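Halohydrin dehalogenase (Rhizobium radiobacter, PDB 4IY1) probably catalyses the conversion of vicinal halohydrins to epoxides and the opening of epoxides by nucleophiles such as cyanide, as an engineered short-chain dehydrogenase/reductase relative. Local coordinates at residues B[200-208]-B[239-247]. The protein carries 37 engineered substitutions. Numbering follows the deposited sequence.
Sequences AWVRKYTAL and LAGGFPVVE. Engineered in segment 200-208: Trp201 (natural residue His), Arg203 (natural residue Lys), Tyr205 (natural residue Val). Engineered in segment 239-247: Val245 (natural residue Met), Val246 (natural residue Ile).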
ATOM      1  N   ALA B 200     -19.581 -20.953   5.800  1.00 42.33           N
ATOM      2  CA  ALA B 200     -19.221 -20.413   7.099  1.00 46.45           C
ATOM      3  C   ALA B 200     -17.913 -19.629   6.987  1.00 50.56           C
ATOM      4  O   ALA B 200     -17.712 -18.641   7.687  1.00 43.95           O
ATOM      5  CB  ALA B 200     -19.099 -21.525   8.132  1.00 43.45           C
ATOM      6  N   TRP B 201     -17.012 -20.112   6.137  1.00 46.10           N
ATOM      7  CA  TRP B 201     -15.736 -19.452   5.888  1.00 46.32           C
ATOM      8  C   TRP B 201     -15.946 -18.079   5.278  1.00 46.29           C
ATOM      9  O   TRP B 201     -15.338 -17.098   5.717  1.00 41.87           O
ATOM     10  CB  TRP B 201     -14.873 -20.326   4.982  1.00 44.55           C
ATOM     11  CG  TRP B 201     -13.459 -19.850   4.828  1.00 42.81           C
ATOM     12  CD1 TRP B 201     -12.346 -20.203   5.603  1.00 40.82           C
ATOM     13  CD2 TRP B 201     -12.940 -18.962   3.786  1.00 40.34           C
ATOM     14  NE1 TRP B 201     -11.204 -19.607   5.107  1.00 45.00           N
ATOM     15  CE2 TRP B 201     -11.505 -18.815   4.046  1.00 35.70           C
ATOM     16  CE3 TRP B 201     -13.513 -18.263   2.726  1.00 43.57           C
ATOM     17  CZ2 TRP B 201     -10.703 -17.991   3.277  1.00 42.74           C
ATOM     18  CZ3 TRP B 201     -12.692 -17.446   1.942  1.00 43.70           C
ATOM     19  CH2 TRP B 201     -11.324 -17.294   2.225  1.00 41.03           C
ATOM     20  N   VAL B 202     -16.883 -17.979   4.338  1.00 39.50           N
ATOM     21  CA  VAL B 202     -17.153 -16.720   3.674  1.00 34.13           C
ATOM     22  C   VAL B 202     -17.716 -15.698   4.655  1.00 45.21           C
ATOM     23  O   VAL B 202     -17.179 -14.578   4.793  1.00 35.99           O
ATOM     24  CB  VAL B 202     -18.076 -16.899   2.458  1.00 40.71           C
ATOM     25  CG1 VAL B 202     -18.565 -15.545   1.956  1.00 29.87           C
ATOM     26  CG2 VAL B 202     -17.350 -17.652   1.346  1.00 31.96           C
ATOM     27  N   ARG B 203     -18.673 -16.150   5.461  1.00 36.59           N
ATOM     28  CA  ARG B 203     -19.316 -15.303   6.447  1.00 42.60           C
ATOM     29  C   ARG B 203     -18.350 -14.879   7.536  1.00 36.65           C
ATOM     30  O   ARG B 203     -18.480 -13.799   8.098  1.00 50.06           O
ATOM     31  CB  ARG B 203     -20.555 -15.991   7.047  1.00 43.28           C
ATOM     32  CG  ARG B 203     -21.548 -16.473   5.992  1.00 57.82           C
ATOM     33  CD  ARG B 203     -22.848 -16.982   6.601  1.00 57.53           C
ATOM     34  NE  ARG B 203     -23.790 -15.892   6.820  1.00 77.57           N
ATOM     35  CZ  ARG B 203     -23.938 -15.244   7.971  1.00 74.31           C
ATOM     36  NH1 ARG B 203     -23.215 -15.589   9.029  1.00 72.73           N
ATOM     37  NH2 ARG B 203     -24.814 -14.252   8.063  1.00 69.87           N
ATOM     38  N   LYS B 204     -17.349 -15.708   7.789  1.00 31.62           N
ATOM     39  CA  LYS B 204     -16.328 -15.388   8.760  1.00 36.65           C
ATOM     40  C   LYS B 204     -15.348 -14.284   8.296  1.00 40.38           C
ATOM     41  O   LYS B 204     -15.009 -13.392   9.061  1.00 34.65           O
ATOM     42  CB  LYS B 204     -15.555 -16.638   9.126  1.00 37.74           C
ATOM     43  CG  LYS B 204     -14.735 -16.499  10.392  1.00 46.43           C
ATOM     44  CD  LYS B 204     -14.192 -17.854  10.786  1.00 48.74           C
ATOM     45  CE  LYS B 204     -13.341 -17.773  12.039  1.00 52.28           C
ATOM     46  NZ  LYS B 204     -12.755 -19.116  12.321  1.00 55.36           N
ATOM     47  N   TYR B 205     -14.831 -14.401   7.078  1.00 36.96           N
ATOM     48  CA  TYR B 205     -13.616 -13.668   6.709  1.00 38.06           C
ATOM     49  C   TYR B 205     -13.865 -12.463   5.781  1.00 34.78           C
ATOM     50  O   TYR B 205     -13.009 -11.574   5.656  1.00 36.39           O
ATOM     51  CB  TYR B 205     -12.568 -14.618   6.131  1.00 39.44           C
ATOM     52  CG  TYR B 205     -11.900 -15.485   7.176  1.00 41.94           C
ATOM     53  CD1 TYR B 205     -11.130 -14.916   8.172  1.00 44.65           C
ATOM     54  CD2 TYR B 205     -12.089 -16.863   7.200  1.00 45.31           C
ATOM     55  CE1 TYR B 205     -10.529 -15.687   9.145  1.00 47.50           C
ATOM     56  CE2 TYR B 205     -11.528 -17.647   8.197  1.00 41.46           C
ATOM     57  CZ  TYR B 205     -10.731 -17.054   9.161  1.00 50.36           C
ATOM     58  OH  TYR B 205     -10.110 -17.800  10.140  1.00 54.72           O
ATOM     59  N   THR B 206     -15.017 -12.458   5.112  1.00 31.52           N
ATOM     60  CA  THR B 206     -15.474 -11.296   4.360  1.00 36.66           C
ATOM     61  C   THR B 206     -16.350 -10.369   5.201  1.00 41.50           C
ATOM     62  O   THR B 206     -17.033 -10.817   6.134  1.00 46.56           O
ATOM     63  CB  THR B 206     -16.146 -11.680   3.021  1.00 46.17           C
ATOM     64  OG1 THR B 206     -17.535 -11.952   3.225  1.00 59.11           O
ATOM     65  CG2 THR B 206     -15.476 -12.910   2.413  1.00 33.69           C
ATOM     66  N   ALA B 207     -16.234  -9.063   4.958  1.00 31.26           N
ATOM     67  CA  ALA B 207     -16.991  -8.063   5.733  1.00 33.43           C
ATOM     68  C   ALA B 207     -18.463  -8.111   5.377  1.00 26.35           C
ATOM     69  O   ALA B 207     -19.310  -7.969   6.235  1.00 31.56           O
ATOM     70  CB  ALA B 207     -16.446  -6.634   5.510  1.00 32.27           C
ATOM     71  N   LEU B 208     -18.770  -8.220   4.089  1.00 31.10           N
ATOM     72  CA  LEU B 208     -20.151  -8.247   3.664  1.00 31.13           C
ATOM     73  C   LEU B 208     -20.760  -9.665   3.862  1.00 30.95           C
ATOM     74  O   LEU B 208     -21.920  -9.875   3.582  1.00 30.78           O
ATOM     75  CB  LEU B 208     -20.281  -7.820   2.193  1.00 30.41           C
ATOM     76  CG  LEU B 208     -20.195  -6.333   1.812  1.00 32.28           C
ATOM     77  CD1 LEU B 208     -20.024  -6.227   0.310  1.00 24.79           C
ATOM     78  CD2 LEU B 208     -21.412  -5.526   2.247  1.00 25.06           C
ATOM     79  N   LEU B 239     -11.757  -5.874  -5.229  1.00 23.63           N
ATOM     80  CA  LEU B 239     -13.154  -6.359  -5.291  1.00 29.09           C
ATOM     81  C   LEU B 239     -13.285  -7.611  -4.442  1.00 26.21           C
ATOM     82  O   LEU B 239     -13.280  -8.731  -4.966  1.00 28.57           O
ATOM     83  CB  LEU B 239     -13.477  -6.777  -6.735  1.00 29.84           C
ATOM     84  CG  LEU B 239     -14.709  -6.317  -7.516  1.00 40.04           C
ATOM     85  CD1 LEU B 239     -15.029  -7.249  -8.678  1.00 31.49           C
ATOM     86  CD2 LEU B 239     -15.938  -5.997  -6.690  1.00 32.70           C
ATOM     87  N   ALA B 240     -13.296  -7.450  -3.130  1.00 24.73           N
ATOM     88  CA  ALA B 240     -13.205  -8.610  -2.249  1.00 25.29           C
ATOM     89  C   ALA B 240     -14.173  -8.503  -1.044  1.00 23.63           C
ATOM     90  O   ALA B 240     -13.945  -9.133  -0.011  1.00 29.32           O
ATOM     91  CB  ALA B 240     -11.754  -8.797  -1.764  1.00 24.44           C
ATOM     92  N   GLY B 241     -15.200  -7.658  -1.165  1.00 29.05           N
ATOM     93  CA  GLY B 241     -16.233  -7.510  -0.116  1.00 29.61           C
ATOM     94  C   GLY B 241     -15.698  -7.270   1.291  1.00 30.86           C
ATOM     95  O   GLY B 241     -16.346  -7.644   2.275  1.00 28.44           O
ATOM     96  N   GLY B 242     -14.500  -6.684   1.393  1.00 28.22           N
ATOM     97  CA  GLY B 242     -13.896  -6.322   2.684  1.00 19.92           C
ATOM     98  C   GLY B 242     -13.024  -7.418   3.261  1.00 31.63           C
ATOM     99  O   GLY B 242     -12.527  -7.311   4.387  1.00 29.28           O
ATOM    100  N   PHE B 243     -12.804  -8.477   2.495  1.00 26.67           N
ATOM    101  CA  PHE B 243     -11.825  -9.495   2.897  1.00 34.83           C
ATOM    102  C   PHE B 243     -10.438  -8.862   2.969  1.00 39.21           C
ATOM    103  O   PHE B 243     -10.149  -7.956   2.200  1.00 38.94           O
ATOM    104  CB  PHE B 243     -11.829 -10.656   1.888  1.00 30.92           C
ATOM    105  CG  PHE B 243     -10.862 -11.749   2.216  1.00 32.99           C
ATOM    106  CD1 PHE B 243      -9.570 -11.733   1.693  1.00 40.85           C
ATOM    107  CD2 PHE B 243     -11.255 -12.837   2.986  1.00 35.41           C
ATOM    108  CE1 PHE B 243      -8.688 -12.769   1.944  1.00 36.53           C
ATOM    109  CE2 PHE B 243     -10.368 -13.864   3.266  1.00 36.96           C
ATOM    110  CZ  PHE B 243      -9.082 -13.837   2.732  1.00 41.45           C
ATOM    111  N   PRO B 244      -9.595  -9.293   3.926  1.00 39.63           N
ATOM    112  CA  PRO B 244      -9.925 -10.170   5.040  1.00 38.35           C
ATOM    113  C   PRO B 244     -10.440  -9.420   6.267  1.00 39.74           C
ATOM    114  O   PRO B 244     -10.058  -8.273   6.515  1.00 38.90           O
ATOM    115  CB  PRO B 244      -8.576 -10.825   5.377  1.00 41.83           C
ATOM    116  CG  PRO B 244      -7.540  -9.861   4.880  1.00 46.17           C
ATOM    117  CD  PRO B 244      -8.207  -8.816   4.011  1.00 41.65           C
ATOM    118  N   VAL B 245     -11.224 -10.127   7.074  1.00 38.06           N
ATOM    119  CA  VAL B 245     -11.702  -9.639   8.352  1.00 35.82           C
ATOM    120  C   VAL B 245     -11.331 -10.696   9.384  1.00 40.85           C
ATOM    121  O   VAL B 245     -11.641 -11.880   9.198  1.00 50.98           O
ATOM    122  CB  VAL B 245     -13.236  -9.395   8.268  1.00 38.29           C
ATOM    123  CG1 VAL B 245     -14.012 -10.126   9.343  1.00 49.29           C
ATOM    124  CG2 VAL B 245     -13.554  -7.919   8.251  1.00 42.73           C
ATOM    125  N   VAL B 246     -10.483 -10.322  10.337  1.00 43.44           N
ATOM    126  CA  VAL B 246     -10.161 -11.209  11.452  1.00 46.37           C
ATOM    127  C   VAL B 246     -10.876 -10.742  12.705  1.00 52.55           C
ATOM    128  O   VAL B 246     -11.198  -9.558  12.850  1.00 52.96           O
ATOM    129  CB  VAL B 246      -8.645 -11.312  11.757  1.00 46.22           C
ATOM    130  CG1 VAL B 246      -7.821 -11.453  10.489  1.00 45.09           C
ATOM    131  CG2 VAL B 246      -8.182 -10.126  12.575  1.00 62.29           C
ATOM    132  N   GLU B 247     -11.098 -11.676  13.620  1.00 57.24           N
ATOM    133  CA  GLU B 247     -11.924 -11.411  14.782  1.00 61.34           C
ATOM    134  C   GLU B 247     -11.120 -10.763  15.894  1.00 63.03           C
ATOM    135  O   GLU B 247      -9.880 -10.835  15.912  1.00 56.83           O
ATOM    136  CB  GLU B 247     -12.606 -12.689  15.276  1.00 61.54           C
ATOM    137  CG  GLU B 247     -14.047 -12.482  15.736  1.00 67.62           C
ATOM    138  CD  GLU B 247     -14.791 -11.413  14.936  1.00 82.32           C
ATOM    139  OE1 GLU B 247     -14.648 -10.201  15.250  1.00 71.34           O
ATOM    140  OE2 GLU B 247     -15.565 -11.789  14.028  1.00 76.61           O
TER
HETATM  141  O   HOH W   1     -13.305 -13.102  11.060  1.00 41.47           O
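Phe243 packs on Trp201 and Tyr205, and Val245 on Ala207, where helix 196-205 ends, joining this helix to the loop that follows strand 236-239, the last strand of the Rossmann-type parallel sheet. Backbone hydrogen bonds join the two segments at two carbonyls, Gly241 O and Tyr205 O. Gly241 O accepts a hydrogen bond from Leu208 N at 3.1 Å and a weak one from Ala207 N. Tyr205 O takes a weak bond from Val245 N, while Pro244 CA, after a cis peptide, brings a C-H to the same oxygen at 3.4 Å. A water donates to both Lys204 O and Val245 O, bridging the two segments.

The type I' turn from Ala240 to Phe243 carries glycine at both inner positions; a CB on Gly242 would collide with Ala207 CB. Apolar contacts centre on Phe243, whose CG lies opposite the backbone N (chi1 -180°), which places CE2 beside the helix residues. Phe243 CE2 lies 3.7 Å from CH2 of the engineered Trp201 and also meets Tyr205 CB, the two aromatic rings of Phe243 and Trp201 being obliquely inclined at 37°. The Phe243 ring also meets that of Trp139, and the engineered Val246 of a second subunit packs on it. An alanine at Phe243 is likely to open a gap beside Trp201 and Tyr205 CB. On the engineered Tyr205, the hydroxyl hydrogen-bonds to Tyr205 OH of the second subunit, whereas Val245 O lies at the edge of the Tyr205 ring, near its plane, 3.2 Å from CD1. Engineered Val245 divides its branches: CG2 faces Ala207 CB, and CG1 lies 3.4 Å from Lys204 O.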